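Long-range contacts in computational Design of Enzyme (Synthetic construct, PDB 3TP4), which is a computationally designed enzyme, intended to carry an activated serine-containing catalytic triad, probably on a TIM-barrel scaffold of glycosyl hydrolase family 26: residues E30-G35 against D349-F354; V277-R282 against R315-E320. One frame throughout, in Å; residues are numbered along the deposited sequence.

Contact 1 of 2, residues E30-G35 against D349-F354; sequences EGILFG and DPFTLF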
# COMPACT_ATOMS: atom_id res chain seq x y z
N GLU A 30 17.66 9.75 8.91
CA GLU A 30 18.81 10.37 8.26
C GLU A 30 18.36 11.38 7.21
O GLU A 30 18.92 12.46 7.08
CB GLU A 30 19.72 9.32 7.62
CG GLU A 30 20.32 8.34 8.62
CD GLU A 30 21.13 9.03 9.70
OE1 GLU A 30 22.04 9.81 9.34
OE2 GLU A 30 20.86 8.81 10.90
N GLY A 31 17.34 11.01 6.45
CA GLY A 31 16.73 11.90 5.48
C GLY A 31 15.42 11.29 5.04
O GLY A 31 15.21 10.08 5.18
N ILE A 32 14.52 12.11 4.51
CA ILE A 32 13.23 11.61 4.10
C ILE A 32 13.04 11.86 2.60
O ILE A 32 13.16 13.00 2.13
CB ILE A 32 12.10 12.21 4.96
CG1 ILE A 32 10.75 11.52 4.67
CG2 ILE A 32 12.02 13.72 4.76
CD1 ILE A 32 9.69 11.77 5.75
N LEU A 33 12.80 10.79 1.84
CA LEU A 33 12.67 10.93 0.40
C LEU A 33 11.38 11.68 0.06
O LEU A 33 10.29 11.30 0.50
CB LEU A 33 12.64 9.57 -0.32
CG LEU A 33 13.56 8.36 -0.10
CD1 LEU A 33 13.96 7.73 -1.43
CD2 LEU A 33 14.77 8.60 0.76
N PHE A 34 11.50 12.73 -0.74
CA PHE A 34 10.32 13.42 -1.23
C PHE A 34 9.74 12.69 -2.44
O PHE A 34 10.46 12.37 -3.39
CB PHE A 34 10.62 14.87 -1.63
CG PHE A 34 9.48 15.53 -2.34
CD1 PHE A 34 8.33 15.88 -1.64
CD2 PHE A 34 9.52 15.75 -3.72
CE1 PHE A 34 7.26 16.48 -2.29
CE2 PHE A 34 8.46 16.34 -4.38
CZ PHE A 34 7.34 16.72 -3.68
N GLY A 35 8.44 12.44 -2.40
CA GLY A 35 7.76 11.77 -3.51
C GLY A 35 6.67 12.63 -4.12
O GLY A 35 6.10 13.51 -3.47
N ASP A 349 16.36 21.95 1.73
CA ASP A 349 16.72 21.48 3.07
C ASP A 349 17.51 20.19 2.93
O ASP A 349 17.17 19.34 2.10
CB ASP A 349 15.46 21.24 3.90
CG ASP A 349 15.76 21.06 5.37
OD1 ASP A 349 16.31 20.00 5.74
OD2 ASP A 349 15.43 21.97 6.16
N PRO A 350 18.57 20.03 3.73
CA PRO A 350 19.39 18.82 3.63
C PRO A 350 18.63 17.57 4.05
O PRO A 350 18.99 16.46 3.65
CB PRO A 350 20.54 19.08 4.61
CG PRO A 350 20.52 20.55 4.86
CD PRO A 350 19.10 20.99 4.71
N PHE A 351 17.58 17.72 4.85
CA PHE A 351 16.90 16.54 5.33
C PHE A 351 16.03 15.88 4.25
O PHE A 351 15.81 14.67 4.29
CB PHE A 351 16.11 16.83 6.63
CG PHE A 351 15.62 15.58 7.32
CD1 PHE A 351 16.49 14.77 8.03
CD2 PHE A 351 14.28 15.22 7.27
CE1 PHE A 351 16.04 13.63 8.66
CE2 PHE A 351 13.83 14.07 7.89
CZ PHE A 351 14.71 13.27 8.59
N THR A 352 15.56 16.64 3.26
CA THR A 352 14.75 16.06 2.19
C THR A 352 15.59 15.52 1.05
O THR A 352 16.46 16.23 0.53
CB THR A 352 13.74 17.08 1.61
OG1 THR A 352 14.44 18.26 1.17
CG2 THR A 352 12.69 17.46 2.68
N LEU A 353 15.32 14.29 0.63
CA LEU A 353 16.12 13.66 -0.41
C LEU A 353 15.39 13.63 -1.74
O LEU A 353 14.20 13.29 -1.80
CB LEU A 353 16.57 12.25 -0.02
CG LEU A 353 17.42 12.18 1.25
CD1 LEU A 353 17.73 10.74 1.63
CD2 LEU A 353 18.70 12.97 1.08
N PHE A 354 16.11 13.98 -2.79
CA PHE A 354 15.57 13.93 -4.14
C PHE A 354 16.36 12.90 -4.95
O PHE A 354 17.29 12.28 -4.43
CB PHE A 354 15.59 15.33 -4.75
CG PHE A 354 14.53 16.23 -4.18
CD1 PHE A 354 14.54 16.59 -2.84
CD2 PHE A 354 13.49 16.70 -4.98
CE1 PHE A 354 13.56 17.40 -2.30
CE2 PHE A 354 12.50 17.50 -4.46
CZ PHE A 354 12.53 17.85 -3.11
O HOH W 1 19.66 13.89 4.73

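Contact 2 of 2, residues V277-R282 against R315-E320; sequences VSAFTR and RNAYME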
# COMPACT_ATOMS: atom_id res chain seq x y z
N VAL A 277 9.47 -1.04 8.08
CA VAL A 277 9.70 0.34 7.64
C VAL A 277 8.42 1.15 7.82
O VAL A 277 7.33 0.65 7.53
CB VAL A 277 10.09 0.37 6.15
CG1 VAL A 277 9.98 1.81 5.59
CG2 VAL A 277 11.49 -0.21 5.95
N SER A 278 8.54 2.38 8.30
CA SER A 278 7.40 3.29 8.30
C SER A 278 7.67 4.43 7.34
O SER A 278 8.84 4.81 7.12
CB SER A 278 7.13 3.83 9.70
OG SER A 278 8.26 4.53 10.19
N ALA A 279 6.61 5.01 6.78
CA ALA A 279 6.76 6.12 5.84
C ALA A 279 5.55 7.03 5.94
O ALA A 279 4.45 6.57 6.26
CB ALA A 279 6.92 5.61 4.42
N PHE A 280 5.75 8.32 5.69
CA PHE A 280 4.65 9.29 5.65
C PHE A 280 4.04 9.21 4.24
O PHE A 280 4.24 10.09 3.39
CB PHE A 280 5.23 10.69 5.94
CG PHE A 280 4.19 11.78 6.17
CD1 PHE A 280 2.82 11.52 6.06
CD2 PHE A 280 4.60 13.08 6.47
CE1 PHE A 280 1.87 12.55 6.26
CE2 PHE A 280 3.67 14.11 6.67
CZ PHE A 280 2.31 13.85 6.57
N THR A 281 3.29 8.14 3.98
CA THR A 281 2.92 7.77 2.61
C THR A 281 2.26 8.88 1.82
O THR A 281 2.51 9.03 0.62
CB THR A 281 2.07 6.47 2.55
OG1 THR A 281 1.08 6.48 3.59
CG2 THR A 281 2.97 5.25 2.70
N ARG A 282 1.40 9.66 2.46
CA ARG A 282 0.77 10.77 1.76
C ARG A 282 0.71 12.02 2.60
O ARG A 282 0.27 11.99 3.76
CB ARG A 282 -0.64 10.37 1.31
CG ARG A 282 -0.67 9.29 0.27
CD ARG A 282 -2.10 9.04 -0.19
NE ARG A 282 -2.54 10.02 -1.19
CZ ARG A 282 -3.72 9.96 -1.81
NH1 ARG A 282 -4.57 8.98 -1.53
NH2 ARG A 282 -4.04 10.88 -2.71
N ARG A 315 11.82 9.39 12.07
CA ARG A 315 12.13 8.02 11.61
C ARG A 315 11.12 7.49 10.59
O ARG A 315 10.50 6.43 10.75
CB ARG A 315 12.34 7.06 12.79
CG ARG A 315 13.64 7.37 13.57
CD ARG A 315 13.86 6.41 14.76
NE ARG A 315 13.82 5.03 14.32
CZ ARG A 315 14.71 4.47 13.50
NH1 ARG A 315 15.74 5.17 13.05
NH2 ARG A 315 14.57 3.20 13.14
N ASN A 316 10.99 8.24 9.50
CA ASN A 316 10.08 7.91 8.42
C ASN A 316 10.73 8.07 7.05
O ASN A 316 11.37 9.08 6.78
CB ASN A 316 8.79 8.72 8.57
CG ASN A 316 7.87 8.11 9.60
OD1 ASN A 316 7.36 7.02 9.39
ND2 ASN A 316 7.68 8.78 10.73
N ALA A 317 10.56 7.06 6.20
CA ALA A 317 11.42 6.88 5.03
C ALA A 317 11.13 7.81 3.85
O ALA A 317 12.05 8.21 3.14
CB ALA A 317 11.37 5.44 4.58
N TYR A 318 9.86 8.11 3.62
CA TYR A 318 9.48 9.00 2.53
C TYR A 318 8.16 9.71 2.79
O TYR A 318 7.44 9.38 3.74
CB TYR A 318 9.44 8.25 1.18
CG TYR A 318 8.46 7.08 1.08
CD1 TYR A 318 8.87 5.78 1.37
CD2 TYR A 318 7.14 7.27 0.65
CE1 TYR A 318 8.00 4.70 1.26
CE2 TYR A 318 6.25 6.18 0.53
CZ TYR A 318 6.69 4.91 0.84
OH TYR A 318 5.83 3.83 0.75
N MSE A 319 7.87 10.71 1.97
CA MSE A 319 6.61 11.45 2.06
C MSE A 319 6.23 11.91 0.66
O MSE A 319 6.97 12.67 0.02
CB MSE A 319 6.76 12.65 2.99
CG MSE A 319 7.84 13.61 2.56
SE MSE A 319 8.29 14.85 4.00
CE MSE A 319 6.56 15.77 4.21
N GLU A 320 5.08 11.45 0.18
CA GLU A 320 4.66 11.69 -1.20
C GLU A 320 3.47 12.64 -1.23
O GLU A 320 2.52 12.48 -0.45
CB GLU A 320 4.28 10.35 -1.87
CG GLU A 320 3.91 10.53 -3.34
CD GLU A 320 3.18 9.31 -3.92
OE1 GLU A 320 3.40 8.18 -3.43
OE2 GLU A 320 2.41 9.49 -4.88
O HOH W 2 2.99 6.97 -1.14
O HOH W 3 -0.15 12.24 -1.64

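Contact 1 of 2, residues E30-G35 against D349-F354
Two phenylalanine rings of 349-354 lie against 30-35, each with one face taken by its partner. The Phe-351 ring spreads over the backbone at Gly-31: Gly-31 CA stands 3.9 Å from the ring centroid, a CH-pi contact, and Ile-32 N lies over the same face, both offset toward the rim. With CG anti to the backbone N (chi1 -168°), the ring turns toward 30-35, with CE2 3.6 Å from Ile-32 CG2. The Phe-354 ring takes Phe-34 CB over one face and has Thr-352 O in its plane at the edge. Its overlap with the Phe-34 ring is slight, the planes being 25° apart and the centroids 5.2 Å. An alanine in place of Phe-351 would remove the ring over Gly-31 CA and the contact with Ile-32 CG2, and would probably loosen the strand's start.

Between the rings runs a short parallel ladder. Phe-351 O accepts from Ile-32 N at 2.9 Å, nearly along the C=O axis; Ile-32 O accepts from Leu-353 N, above the carbonyl plane; and Phe-34 N reaches Leu-353 O at 3.0 Å. Leu-33 and Leu-353 share one sheet face, where Leu-33 CD2 meets Leu-353 CD1 at 3.8 Å; Ile-32 and Thr-352 share the other.

Asp-349 leaves helix 340-348 through an Asx turn, its OD1 accepting from Phe-351 N, and Thr-352 OG1 bonds to Tyr-346 O. Strand 352-353 thus adds to strand 32-37, first of the TIM barrel, which pairs on with 318-321 and, through a Phe-34 backbone bond to Val-66, with 66-70; helices 15-27 and 299-308 pack around the pair.

Contact 2 of 2, residues V277-R282 against R315-E320
Ala-279 CB rests on one face of the Tyr-318 ring, 3.5 Å from its centroid and only 15° off the ring normal, a close CH-pi contact. Tyr-318 reaches this position with CG in the crowded place between backbone N and carbonyl carbon (chi1 60°), which lays the ring along 279-281; farther out, its OH meets Thr-281 CG2 at 3.7 Å. Water 2 lies in the ring plane at its edge and donates to both Thr-281 O and Glu-320 OE1, linking the backbone carbonyl of Thr-281 to the carboxylate of Glu-320. The other oxygen, OE2, is hydrogen-bonded to His-37 ND1, consistent with the designed Ser-His-Glu triad.

At the other end, Ser-278 OG donates to Asn-316 OD1 at 2.8 Å, approaching from above the amide plane. The amide's ND2 is bonded to Ala-313 O and Leu-264 O, so the orientation of the group is fixed from both ends. Beside it Ala-317 N bonds to Ser-278 O at 3.0 Å, fairly straight and in the carbonyl plane. After this the pairing loosens: Phe-280 sits at the centre of an inverse gamma turn, and its N makes just a weak bond to Tyr-318 O, bent to 126°. Phe-280 O meets Met-319 CA at 3.0 Å in a CA-H...O contact instead. Phe-280 CB packs on CB of Met-319, a selenomethionine, at 3.9 Å, and the bent Met-319 chain brings CE obliquely to the Phe-280 ring.

In the TIM barrel these are the seventh and eighth strand positions, linked through helix 299-308. The backbone of 277-282 bonds on its far edge to strand 242-249, and the side chains of Ala-279 and Tyr-318 both touch Val-242, whereas Phe-280 goes outward to Leu-260 and Leu-264 of helix 254-274.

Contacts 1 and 2 lie side by side in one sheet, their centres about 11 Å apart, and meet where strand 32-37 runs parallel to strand 318-321. Met-319 N to Leu-33 O (2.9 Å) and Gly-35 N to Met-319 O (2.8 Å) are both probable hydrogen bonds; Ile-32 CG1 also packs on Asn-316 O. This pairing closes the barrel between its first and eighth strands, with contact 2 bridging on to the seventh. It also brings Glu-320 of contact 2 beside His-37, at the end of strand 32-37, in the designed triad that Ser-70 would complete. Phe-34 lies near those residues without touching them.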